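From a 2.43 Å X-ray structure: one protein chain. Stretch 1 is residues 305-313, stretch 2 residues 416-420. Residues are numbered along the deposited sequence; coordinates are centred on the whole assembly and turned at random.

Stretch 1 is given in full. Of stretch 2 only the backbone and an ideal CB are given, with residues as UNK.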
ATOM      1  N   ALA A 305     -22.542   6.090   8.543  1.00 34.60           N
ATOM      2  CA  ALA A 305     -23.131   5.487   7.333  1.00 34.41           C
ATOM      3  C   ALA A 305     -22.659   6.235   6.083  1.00 34.08           C
ATOM      4  O   ALA A 305     -22.377   5.618   5.060  1.00 37.17           O
ATOM      5  CB  ALA A 305     -24.649   5.460   7.409  1.00 36.47           C
ATOM      6  N   VAL A 306     -22.527   7.547   6.186  1.00 33.22           N
ATOM      7  CA  VAL A 306     -22.031   8.338   5.079  1.00 36.04           C
ATOM      8  C   VAL A 306     -20.577   7.984   4.773  1.00 36.87           C
ATOM      9  O   VAL A 306     -20.201   7.840   3.601  1.00 41.56           O
ATOM     10  CB  VAL A 306     -22.197   9.836   5.354  1.00 37.16           C
ATOM     11  CG1 VAL A 306     -21.522  10.667   4.275  1.00 38.16           C
ATOM     12  CG2 VAL A 306     -23.691  10.192   5.434  1.00 37.19           C
ATOM     13  N   LEU A 307     -19.756   7.812   5.800  1.00 36.28           N
ATOM     14  CA  LEU A 307     -18.368   7.411   5.585  1.00 34.78           C
ATOM     15  C   LEU A 307     -18.252   5.972   5.093  1.00 38.61           C
ATOM     16  O   LEU A 307     -17.357   5.689   4.305  1.00 42.53           O
ATOM     17  CB  LEU A 307     -17.547   7.614   6.831  1.00 31.85           C
ATOM     18  CG  LEU A 307     -17.502   9.035   7.390  1.00 34.52           C
ATOM     19  CD1 LEU A 307     -16.671   9.093   8.644  1.00 34.58           C
ATOM     20  CD2 LEU A 307     -17.012  10.066   6.403  1.00 34.76           C
ATOM     21  N   ASP A 308     -19.175   5.086   5.481  1.00 37.63           N
ATOM     22  CA  ASP A 308     -19.232   3.748   4.872  1.00 36.97           C
ATOM     23  C   ASP A 308     -19.582   3.816   3.368  1.00 39.23           C
ATOM     24  O   ASP A 308     -19.515   2.801   2.676  1.00 33.00           O
ATOM     25  CB  ASP A 308     -20.261   2.840   5.559  1.00 39.30           C
ATOM     26  CG  ASP A 308     -20.016   2.626   7.065  1.00 45.52           C
ATOM     27  OD1 ASP A 308     -18.828   2.572   7.482  1.00 61.88           O
ATOM     28  OD2 ASP A 308     -21.016   2.520   7.843  1.00 48.84           O
ATOM     29  N   TYR A 309     -19.987   5.000   2.887  1.00 36.56           N
ATOM     30  CA  TYR A 309     -20.356   5.235   1.489  1.00 38.40           C
ATOM     31  C   TYR A 309     -21.693   4.595   1.091  1.00 39.01           C
ATOM     32  O   TYR A 309     -21.852   4.055  -0.001  1.00 38.54           O
ATOM     33  CB  TYR A 309     -19.214   4.885   0.484  1.00 39.22           C
ATOM     34  CG  TYR A 309     -18.939   6.051  -0.414  1.00 38.53           C
ATOM     35  CD1 TYR A 309     -18.220   7.160   0.072  1.00 39.40           C
ATOM     36  CD2 TYR A 309     -19.456   6.108  -1.712  1.00 38.05           C
ATOM     37  CE1 TYR A 309     -17.990   8.263  -0.728  1.00 39.28           C
ATOM     38  CE2 TYR A 309     -19.222   7.216  -2.520  1.00 37.54           C
ATOM     39  CZ  TYR A 309     -18.496   8.288  -2.019  1.00 39.48           C
ATOM     40  OH  TYR A 309     -18.278   9.394  -2.798  1.00 43.18           O
ATOM     41  N   THR A 310     -22.663   4.703   1.982  1.00 37.47           N
ATOM     42  CA  THR A 310     -24.041   4.385   1.658  1.00 33.89           C
ATOM     43  C   THR A 310     -24.551   5.391   0.628  1.00 34.50           C
ATOM     44  O   THR A 310     -24.110   6.545   0.593  1.00 32.80           O
ATOM     45  CB  THR A 310     -24.921   4.414   2.941  1.00 33.31           C
ATOM     46  OG1 THR A 310     -26.139   3.691   2.721  1.00 32.91           O
ATOM     47  CG2 THR A 310     -25.232   5.818   3.403  1.00 30.86           C
ATOM     48  N   ASP A 311     -25.488   4.958  -0.201  1.00 35.04           N
ATOM     49  CA  ASP A 311     -26.122   5.870  -1.140  1.00 35.49           C
ATOM     50  C   ASP A 311     -27.128   6.752  -0.424  1.00 39.73           C
ATOM     51  O   ASP A 311     -27.226   7.946  -0.695  1.00 41.31           O
ATOM     52  CB  ASP A 311     -26.862   5.155  -2.250  1.00 36.42           C
ATOM     53  CG  ASP A 311     -25.950   4.654  -3.337  1.00 41.79           C
ATOM     54  OD1 ASP A 311     -25.275   3.591  -3.199  1.00 42.91           O
ATOM     55  OD2 ASP A 311     -26.015   5.328  -4.408  1.00 41.08           O
ATOM     56  N   ALA A 312     -27.898   6.142   0.471  1.00 41.32           N
ATOM     57  CA  ALA A 312     -28.952   6.858   1.150  1.00 40.22           C
ATOM     58  C   ALA A 312     -29.102   6.391   2.579  1.00 41.06           C
ATOM     59  O   ALA A 312     -28.761   5.266   2.924  1.00 37.51           O
ATOM     60  CB  ALA A 312     -30.268   6.687   0.412  1.00 35.63           C
ATOM     61  N   VAL A 313     -29.671   7.282   3.374  1.00 40.90           N
ATOM     62  CA  VAL A 313     -30.058   7.011   4.741  1.00 39.10           C
ATOM     63  C   VAL A 313     -31.560   7.215   4.816  1.00 40.22           C
ATOM     64  O   VAL A 313     -32.111   8.023   4.077  1.00 40.14           O
ATOM     65  CB  VAL A 313     -29.326   7.938   5.712  1.00 37.79           C
ATOM     66  CG1 VAL A 313     -27.871   7.516   5.817  1.00 44.02           C
ATOM     67  CG2 VAL A 313     -29.399   9.382   5.271  1.00 37.17           C
ATOM     68  N   UNK A 416     -32.624   9.792  -8.320  1.00 36.36           N
ATOM     69  CA  UNK A 416     -32.747  10.514  -7.058  1.00 37.57           C
ATOM     70  C   UNK A 416     -32.156   9.749  -5.861  1.00 31.82           C
ATOM     71  O   UNK A 416     -31.708  10.363  -4.910  1.00 28.73           O
ATOM     72  CB  UNK A 416     -34.222  10.821  -6.791  1.00 37.57           C
ATOM     73  N   UNK A 417     -32.146   8.430  -5.930  1.00 31.43           N
ATOM     74  CA  UNK A 417     -31.526   7.631  -4.896  1.00 38.92           C
ATOM     75  C   UNK A 417     -30.017   7.381  -5.074  1.00 41.28           C
ATOM     76  O   UNK A 417     -29.405   6.790  -4.194  1.00 45.77           O
ATOM     77  CB  UNK A 417     -32.252   6.286  -4.822  1.00 38.92           C
ATOM     78  N   UNK A 418     -29.412   7.836  -6.171  1.00 38.25           N
ATOM     79  CA  UNK A 418     -27.996   7.592  -6.439  1.00 35.37           C
ATOM     80  C   UNK A 418     -27.153   8.656  -5.739  1.00 35.75           C
ATOM     81  O   UNK A 418     -27.350   9.846  -5.949  1.00 41.99           O
ATOM     82  CB  UNK A 418     -27.719   7.587  -7.944  1.00 35.37           C
ATOM     83  N   UNK A 419     -26.177   8.241  -4.952  1.00 34.80           N
ATOM     84  CA  UNK A 419     -25.354   9.198  -4.252  1.00 36.76           C
ATOM     85  C   UNK A 419     -24.598  10.104  -5.230  1.00 36.75           C
ATOM     86  O   UNK A 419     -23.932   9.620  -6.134  1.00 36.91           O
ATOM     87  CB  UNK A 419     -24.373   8.469  -3.332  1.00 36.76           C
ATOM     88  N   UNK A 420     -24.697  11.414  -5.013  1.00 34.20           N
ATOM     89  CA  UNK A 420     -23.939  12.399  -5.768  1.00 34.63           C
ATOM     90  C   UNK A 420     -24.529  12.753  -7.143  1.00 35.81           C
ATOM     91  O   UNK A 420     -23.932  13.554  -7.854  1.00 38.28           O
ATOM     92  CB  UNK A 420     -22.510  11.884  -5.954  1.00 34.63           C
TER

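Position 416 says little about its side chain. Its backbone has the angles of a 3-10 turn, phi -59° and psi -28°, and its CB finds nothing of stretch 1 within reach. Almost any residue that tolerates a turn would suit this contact; the deposited one is Ala416, which makes no contact across.

Position 417 has its CA-to-CB bond sideways to stretch 1, and no atom of that stretch lies within 5.5 Å of the ideal CB. The nearest apolar offering is the methyl of Ala312, so a flexible apolar chain could reach it where a short one would not. The residue is Met417, whose CG comes 4.4 Å from Ala312 CB, a loose apolar contact. Its backbone also takes part: Met417 O lies 3.6 Å from Asp311 CB.

At 418 the CB points away, and the closest thing to it is a carboxylate oxygen, Asp311 OD2, at 4.5 Å. Stretch 1 therefore sets few terms, and large or small residues would do. The residue is Phe418, whose ring makes no close contact with stretch 1; what touches stretch 1 most closely is its backbone, with Phe418 CA 3.6 Å from Asp311 OD2.

Position 419 is where the contact is decided. Its backbone N stands 3.0 Å from Asp311 OD2, a hydrogen bond open to any residue but proline. Its CB points toward stretch 1, 3.7 Å from Asp311 OD2 and 4.4 Å from Thr310 O, with the Tyr309 ring ahead. Beyond lies the end of a helix, where Tyr309 takes positive phi in a Schellman motif. Val306 O already accepts from Tyr309 N there, yet it and Thr310 O can still receive a donor that arrives over the ring. A long chain carrying a donor is called for: lysine could be considered, but a flat group with several N-H bonds fits the ring and both carbonyls better. The residue is Arg419, nearly fully extended, with chi1 to chi3 all t. Its NH1 donates to Val306 O at 2.9 Å and to Thr310 O at 3.1 Å, both carbonyls lying at the guanidinium's edge. That leaves a face free to stack on Tyr309: the planes meet at 13°, and Arg419 CZ sits 3.7 Å from the centroid of the Tyr309 ring, a cation-pi contact.

Position 420 has phi 81° and psi 1°, and its ideal CB meets nothing of stretch 1. The positive phi favours glycine; the residue is Gly420.

Stretch 2, residues 416-420: AMFRG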
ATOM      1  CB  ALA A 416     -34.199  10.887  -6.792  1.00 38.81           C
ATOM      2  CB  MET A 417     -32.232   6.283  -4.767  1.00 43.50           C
ATOM      3  CG  MET A 417     -32.247   5.715  -3.341  1.00 41.92           C
ATOM      4  SD  MET A 417     -32.968   4.063  -3.373  1.00 47.55           S
ATOM      5  CE  MET A 417     -34.663   4.464  -3.239  1.00 47.99           C
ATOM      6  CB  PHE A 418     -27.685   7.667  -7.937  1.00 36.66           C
ATOM      7  CG  PHE A 418     -28.338   6.611  -8.796  1.00 35.56           C
ATOM      8  CD1 PHE A 418     -29.228   5.677  -8.300  1.00 33.69           C
ATOM      9  CD2 PHE A 418     -28.047   6.580 -10.150  1.00 35.50           C
ATOM     10  CE1 PHE A 418     -29.803   4.725  -9.130  1.00 33.03           C
ATOM     11  CE2 PHE A 418     -28.628   5.640 -10.990  1.00 36.31           C
ATOM     12  CZ  PHE A 418     -29.507   4.706 -10.471  1.00 34.44           C
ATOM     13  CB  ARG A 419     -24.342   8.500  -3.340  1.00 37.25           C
ATOM     14  CG  ARG A 419     -23.440   9.467  -2.571  1.00 34.43           C
ATOM     15  CD  ARG A 419     -22.677   8.735  -1.504  1.00 34.08           C
ATOM     16  NE  ARG A 419     -21.651   9.579  -0.878  1.00 38.86           N
ATOM     17  CZ  ARG A 419     -21.175   9.406   0.349  1.00 35.30           C
ATOM     18  NH1 ARG A 419     -21.641   8.419   1.107  1.00 40.81           N
ATOM     19  NH2 ARG A 419     -20.250  10.224   0.820  1.00 34.11           N
TER
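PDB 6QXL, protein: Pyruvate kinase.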